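Side-chain contacts in hydroxyethylphosphonate dioxygenase (Streptomyces albus, PDB 6B9R), which probably catalyses the iron- and oxygen-dependent cleavage of 2-hydroxyethylphosphonate to hydroxymethylphosphonate and formate: residues 124-129 and 366-371; 152-157 and 415-420. All blocks are in the same frame, centred on the assembly; numbering follows the deposited sequence.

Contact 1 (124-129 and 366-371)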
# COMPACT_ATOMS: atom_id res chain seq x y z
N PRO A 124 -16.05 -7.74 -10.69
CA PRO A 124 -16.73 -9.04 -10.63
C PRO A 124 -17.73 -9.23 -11.74
O PRO A 124 -18.72 -8.48 -11.84
CB PRO A 124 -17.42 -8.99 -9.27
CG PRO A 124 -17.79 -7.52 -9.12
CD PRO A 124 -16.75 -6.73 -9.89
N GLU A 125 -17.51 -10.22 -12.59
CA GLU A 125 -18.37 -10.44 -13.75
C GLU A 125 -19.04 -11.80 -13.62
O GLU A 125 -18.40 -12.79 -13.26
CB GLU A 125 -17.57 -10.36 -15.06
CG GLU A 125 -16.85 -9.03 -15.28
CD GLU A 125 -17.77 -7.94 -15.82
OE1 GLU A 125 -18.26 -8.09 -16.95
OE2 GLU A 125 -17.99 -6.95 -15.09
N TRP A 126 -20.35 -11.81 -13.86
CA TRP A 126 -21.08 -13.02 -14.22
C TRP A 126 -20.74 -13.34 -15.67
O TRP A 126 -20.79 -12.45 -16.52
CB TRP A 126 -22.57 -12.77 -14.03
CG TRP A 126 -23.53 -13.85 -14.44
CD1 TRP A 126 -24.16 -14.74 -13.62
CD2 TRP A 126 -24.00 -14.13 -15.77
NE1 TRP A 126 -24.99 -15.56 -14.36
CE2 TRP A 126 -24.91 -15.21 -15.68
CE3 TRP A 126 -23.74 -13.57 -17.03
CZ2 TRP A 126 -25.55 -15.74 -16.80
CZ3 TRP A 126 -24.38 -14.11 -18.15
CH2 TRP A 126 -25.28 -15.18 -18.02
N ILE A 127 -20.37 -14.59 -15.96
CA ILE A 127 -19.96 -14.94 -17.32
C ILE A 127 -20.51 -16.32 -17.66
O ILE A 127 -20.17 -17.30 -17.00
CB ILE A 127 -18.43 -14.91 -17.51
CG1 ILE A 127 -17.83 -13.59 -17.01
CG2 ILE A 127 -18.11 -15.14 -18.99
CD1 ILE A 127 -16.33 -13.54 -17.03
N SER A 128 -21.35 -16.39 -18.69
CA SER A 128 -21.86 -17.68 -19.13
C SER A 128 -20.95 -18.27 -20.20
O SER A 128 -20.49 -17.56 -21.09
CB SER A 128 -23.29 -17.56 -19.67
OG SER A 128 -23.30 -16.85 -20.89
N MET A 129 -20.70 -19.57 -20.10
CA MET A 129 -19.93 -20.26 -21.11
C MET A 129 -20.82 -20.55 -22.31
O MET A 129 -21.82 -21.28 -22.18
CB MET A 129 -19.35 -21.55 -20.54
CG MET A 129 -18.10 -21.36 -19.70
SD MET A 129 -18.40 -20.53 -18.12
CE MET A 129 -17.77 -18.88 -18.47
N TYR A 366 -18.10 -8.42 -1.08
CA TYR A 366 -18.96 -8.55 -2.25
C TYR A 366 -19.89 -9.73 -2.00
O TYR A 366 -19.45 -10.79 -1.56
CB TYR A 366 -18.10 -8.76 -3.51
CG TYR A 366 -18.86 -9.28 -4.71
CD1 TYR A 366 -19.06 -10.65 -4.90
CD2 TYR A 366 -19.38 -8.41 -5.67
CE1 TYR A 366 -19.76 -11.13 -5.98
CE2 TYR A 366 -20.08 -8.88 -6.76
CZ TYR A 366 -20.27 -10.25 -6.91
OH TYR A 366 -20.96 -10.75 -7.99
N LEU A 367 -21.18 -9.54 -2.29
CA LEU A 367 -22.17 -10.58 -2.09
C LEU A 367 -22.90 -10.83 -3.40
O LEU A 367 -23.12 -9.90 -4.18
CB LEU A 367 -23.19 -10.18 -1.01
CG LEU A 367 -22.68 -9.69 0.34
CD1 LEU A 367 -23.86 -9.32 1.23
CD2 LEU A 367 -21.82 -10.76 1.01
N TYR A 368 -23.27 -12.09 -3.64
CA TYR A 368 -24.04 -12.44 -4.83
C TYR A 368 -25.01 -13.55 -4.44
O TYR A 368 -24.57 -14.55 -3.86
CB TYR A 368 -23.13 -12.88 -5.98
CG TYR A 368 -23.90 -13.31 -7.22
CD1 TYR A 368 -24.24 -12.39 -8.20
CD2 TYR A 368 -24.30 -14.64 -7.40
CE1 TYR A 368 -24.98 -12.77 -9.32
CE2 TYR A 368 -25.01 -15.03 -8.51
CZ TYR A 368 -25.34 -14.09 -9.48
OH TYR A 368 -26.06 -14.50 -10.59
N VAL A 369 -26.30 -13.38 -4.72
CA VAL A 369 -27.30 -14.32 -4.23
C VAL A 369 -27.41 -15.47 -5.23
O VAL A 369 -27.93 -15.30 -6.34
CB VAL A 369 -28.66 -13.66 -4.01
CG1 VAL A 369 -29.70 -14.73 -3.64
CG2 VAL A 369 -28.56 -12.63 -2.91
N LEU A 370 -26.96 -16.66 -4.81
CA LEU A 370 -27.04 -17.86 -5.63
C LEU A 370 -28.34 -18.61 -5.46
O LEU A 370 -28.82 -19.23 -6.41
CB LEU A 370 -25.89 -18.82 -5.29
CG LEU A 370 -24.46 -18.41 -5.63
CD1 LEU A 370 -23.45 -19.23 -4.84
CD2 LEU A 370 -24.21 -18.55 -7.12
N GLY A 371 -28.91 -18.59 -4.26
CA GLY A 371 -30.04 -19.43 -3.93
C GLY A 371 -31.30 -18.96 -4.63
O GLY A 371 -31.30 -18.06 -5.47
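Pro-124 and Trp-126 meet Tyr-366 and Tyr-368 where the two large antiparallel sheets of this enzyme pack face to face, an arrangement consistent with a bicupin fold. All four side chains leave their strands toward the opposite sheet, and no hydrogen bond crosses between the two segments. Pro-124 meets the Tyr-366 ring obliquely, with CG 3.6 Å from CE2. Its CB forms an off-centre CH-pi contact, 4.1 Å from the ring centroid and 30° off the normal. The CG of Tyr-366 stands anti to the backbone N (chi1 164°), which carries the ring across the interface to the proline and its hydroxyl on to Thr-114 OG1, a hydrogen-bond partner. A leucine in place of Tyr-366 would probably leave Pro-124 without its CH-pi partner and Thr-114 without that hydroxyl. Two residues further along each strand, Tyr-368 touches mainly with its hydroxyl end: OH lies 3.6 Å from Trp-126 CD1 and 4.1 Å from NE1, a van der Waals approach at a slant to the indole. Trp-126 is also held by a cation-pi contact with Arg-112 and by the ring of Tyr-202. Strand 123-129 is flanked by strands 106-113 and 202-208, and Leu-204 and Leu-206 of the latter pack on Tyr-366, while strand 412-419 lies beside strand 364-369.

Contact 2 (152-157 and 415-420). With FE (Fe (III) ion), chain E; 2HE ((2-hydroxyethyl)phosphonic acid), chain F.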
# COMPACT_ATOMS: atom_id res chain seq x y z
N TYR A 152 -5.88 -10.46 -10.04
CA TYR A 152 -6.10 -11.78 -9.45
C TYR A 152 -7.52 -12.24 -9.77
O TYR A 152 -8.43 -11.43 -9.95
CB TYR A 152 -5.91 -11.72 -7.94
CG TYR A 152 -4.51 -11.39 -7.51
CD1 TYR A 152 -4.05 -10.07 -7.49
CD2 TYR A 152 -3.64 -12.40 -7.10
CE1 TYR A 152 -2.75 -9.78 -7.10
CE2 TYR A 152 -2.35 -12.11 -6.69
CZ TYR A 152 -1.91 -10.81 -6.69
OH TYR A 152 -0.63 -10.54 -6.29
N GLN A 153 -7.73 -13.55 -9.83
CA GLN A 153 -9.09 -14.02 -10.04
C GLN A 153 -9.50 -15.07 -9.03
O GLN A 153 -8.75 -16.02 -8.77
CB GLN A 153 -9.29 -14.58 -11.45
CG GLN A 153 -10.76 -14.76 -11.79
CD GLN A 153 -10.97 -14.99 -13.27
OE1 GLN A 153 -10.45 -14.25 -14.10
NE2 GLN A 153 -11.73 -16.02 -13.62
N PHE A 154 -10.67 -14.87 -8.45
CA PHE A 154 -11.40 -15.91 -7.73
C PHE A 154 -12.60 -16.26 -8.59
O PHE A 154 -13.39 -15.38 -8.95
CB PHE A 154 -11.87 -15.43 -6.35
CG PHE A 154 -12.87 -16.35 -5.75
CD1 PHE A 154 -12.47 -17.52 -5.13
CD2 PHE A 154 -14.22 -16.09 -5.87
CE1 PHE A 154 -13.40 -18.40 -4.61
CE2 PHE A 154 -15.16 -16.98 -5.36
CZ PHE A 154 -14.75 -18.14 -4.72
N THR A 155 -12.76 -17.55 -8.90
CA THR A 155 -13.84 -17.99 -9.75
C THR A 155 -14.67 -19.03 -9.02
O THR A 155 -14.12 -19.97 -8.45
CB THR A 155 -13.30 -18.57 -11.06
OG1 THR A 155 -12.50 -17.57 -11.72
CG2 THR A 155 -14.44 -18.96 -11.96
N TYR A 156 -15.98 -18.84 -9.04
CA TYR A 156 -16.95 -19.79 -8.50
C TYR A 156 -17.73 -20.41 -9.65
O TYR A 156 -18.23 -19.68 -10.51
CB TYR A 156 -17.90 -19.09 -7.53
CG TYR A 156 -18.94 -20.01 -6.96
CD1 TYR A 156 -18.67 -20.75 -5.82
CD2 TYR A 156 -20.18 -20.14 -7.56
CE1 TYR A 156 -19.63 -21.60 -5.29
CE2 TYR A 156 -21.14 -20.99 -7.04
CZ TYR A 156 -20.86 -21.72 -5.91
OH TYR A 156 -21.82 -22.56 -5.39
N PHE A 157 -17.84 -21.74 -9.67
CA PHE A 157 -18.41 -22.45 -10.82
C PHE A 157 -19.86 -22.87 -10.57
O PHE A 157 -20.20 -23.34 -9.48
CB PHE A 157 -17.57 -23.69 -11.15
CG PHE A 157 -16.18 -23.36 -11.59
CD1 PHE A 157 -15.92 -23.06 -12.92
CD2 PHE A 157 -15.13 -23.34 -10.68
CE1 PHE A 157 -14.63 -22.76 -13.34
CE2 PHE A 157 -13.84 -23.04 -11.09
CZ PHE A 157 -13.58 -22.74 -12.42
N LEU A 415 -22.96 -16.06 -2.33
CA LEU A 415 -21.52 -16.10 -2.50
C LEU A 415 -20.93 -14.84 -1.88
O LEU A 415 -21.46 -13.74 -2.11
CB LEU A 415 -21.16 -16.19 -3.99
CG LEU A 415 -19.69 -16.21 -4.41
CD1 LEU A 415 -18.97 -17.39 -3.81
CD2 LEU A 415 -19.62 -16.23 -5.94
N MET A 416 -19.87 -14.99 -1.09
CA MET A 416 -19.22 -13.87 -0.42
C MET A 416 -17.73 -13.87 -0.73
O MET A 416 -17.05 -14.88 -0.52
CB MET A 416 -19.45 -13.93 1.10
CG MET A 416 -18.61 -12.95 1.94
SD MET A 416 -18.82 -13.22 3.73
CE MET A 416 -20.36 -12.37 4.05
N LEU A 417 -17.24 -12.75 -1.25
CA LEU A 417 -15.81 -12.56 -1.46
C LEU A 417 -15.39 -11.31 -0.70
O LEU A 417 -15.93 -10.24 -0.95
CB LEU A 417 -15.46 -12.40 -2.94
CG LEU A 417 -13.95 -12.17 -3.14
CD1 LEU A 417 -13.13 -13.40 -2.70
CD2 LEU A 417 -13.62 -11.80 -4.57
N ARG A 418 -14.44 -11.47 0.22
CA ARG A 418 -13.92 -10.40 1.05
C ARG A 418 -12.45 -10.22 0.69
O ARG A 418 -11.72 -11.20 0.58
CB ARG A 418 -14.06 -10.74 2.54
CG ARG A 418 -15.33 -11.49 2.87
CD ARG A 418 -15.30 -11.97 4.31
NE ARG A 418 -16.33 -11.33 5.11
CZ ARG A 418 -16.29 -11.23 6.43
NH1 ARG A 418 -15.25 -11.72 7.10
NH2 ARG A 418 -17.29 -10.65 7.08
N ILE A 419 -12.03 -8.97 0.48
CA ILE A 419 -10.66 -8.69 0.07
C ILE A 419 -10.12 -7.53 0.89
O ILE A 419 -10.87 -6.66 1.36
CB ILE A 419 -10.56 -8.36 -1.44
CG1 ILE A 419 -11.34 -7.09 -1.78
CG2 ILE A 419 -11.08 -9.53 -2.29
CD1 ILE A 419 -11.11 -6.57 -3.20
N GLY A 420 -8.80 -7.51 1.07
CA GLY A 420 -8.17 -6.37 1.71
C GLY A 420 -8.20 -5.16 0.80
O GLY A 420 -8.08 -5.27 -0.43
FE FE E . -10.13 -14.07 -16.20
O3 2HE F . -10.85 -13.45 -18.47
P 2HE F . -11.74 -13.86 -19.59
O1 2HE F . -10.86 -14.41 -20.82
O2 2HE F . -12.67 -12.63 -20.09
CA 2HE F . -12.77 -15.19 -18.93
CB 2HE F . -13.13 -14.81 -17.49
O4 2HE F . -12.03 -15.05 -16.59
O HOH W 1 -12.05 -12.50 -15.61
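Leu-415 slots its forked end against Phe-154 and Tyr-156, and the two methyls divide the work. CD1 comes to the edge of the Phe-154 ring, near its plane and 4.1 Å from CE2. The same methyl reaches Tyr-156 at a slant, 3.9 Å from the ring atom CD1 of the tyrosine. CD2 presses instead on the root of that side chain, 3.7 Å from Tyr-156 CB. Leu-415 runs past both aromatic side chains in the opposite direction, so the leucine branch and the rings overlap along their lengths instead of meeting end on. Leu-417 adds its CD1 beside Phe-154 CG, again obliquely. The segments run nearly antiparallel, at 171° with axes 9.9 Å apart, and are joined purely by apolar side chains: two sheets stacked face to face, with Leu-206 and Ser-344 also lining the seam.

The other face of strand 152-158 belongs to the active site. Gln-153 points away from Leu-415 and Leu-417, its CG anti to the backbone N (chi1 -167°) and the chain extended, which brings OE1 within 2.1 Å of the iron. The amide cannot readily flip, because NE2 donates to Thr-155 OG1 at 2.6 Å, almost straight (169°) and within the amide plane. NE2 also gives a more bent bond to substrate O4, 3.1 Å away. His-149 and His-190 complete the protein ligands, and the substrate chelates the iron through O3 and O4, with a water besides. Thr-155 is thus a second-shell residue that orients Gln-153. The set resembles the facial triad of two histidines and one carboxylate with an amide in the carboxylate's place, so the protein probably offsets less of the metal's charge, while the NE2 bond to O4 is likely to help position the coordinated substrate hydroxyl.

From the N terminus the chain passes 124-129, then 152-157, then 366-371 and finally 415-420, so the two contacts cross rather than nest. Contact 1 closes a loop of 236 residues and contact 2 one of 257, and both loops include the HTH-family region at 241-301. Their first segments belong to one sheet, with strand 202-208 between them, and their second segments to the other, where strands 364-369 and 412-419 are neighbours. There Tyr-368 O to Leu-415 N and Tyr-366 N to Leu-417 O are probable hydrogen bonds, and Leu-370 packs on Tyr-156 across the sheets. Together they join the sheet that supplies the iron ligand Gln-153 to the sheet that faces it.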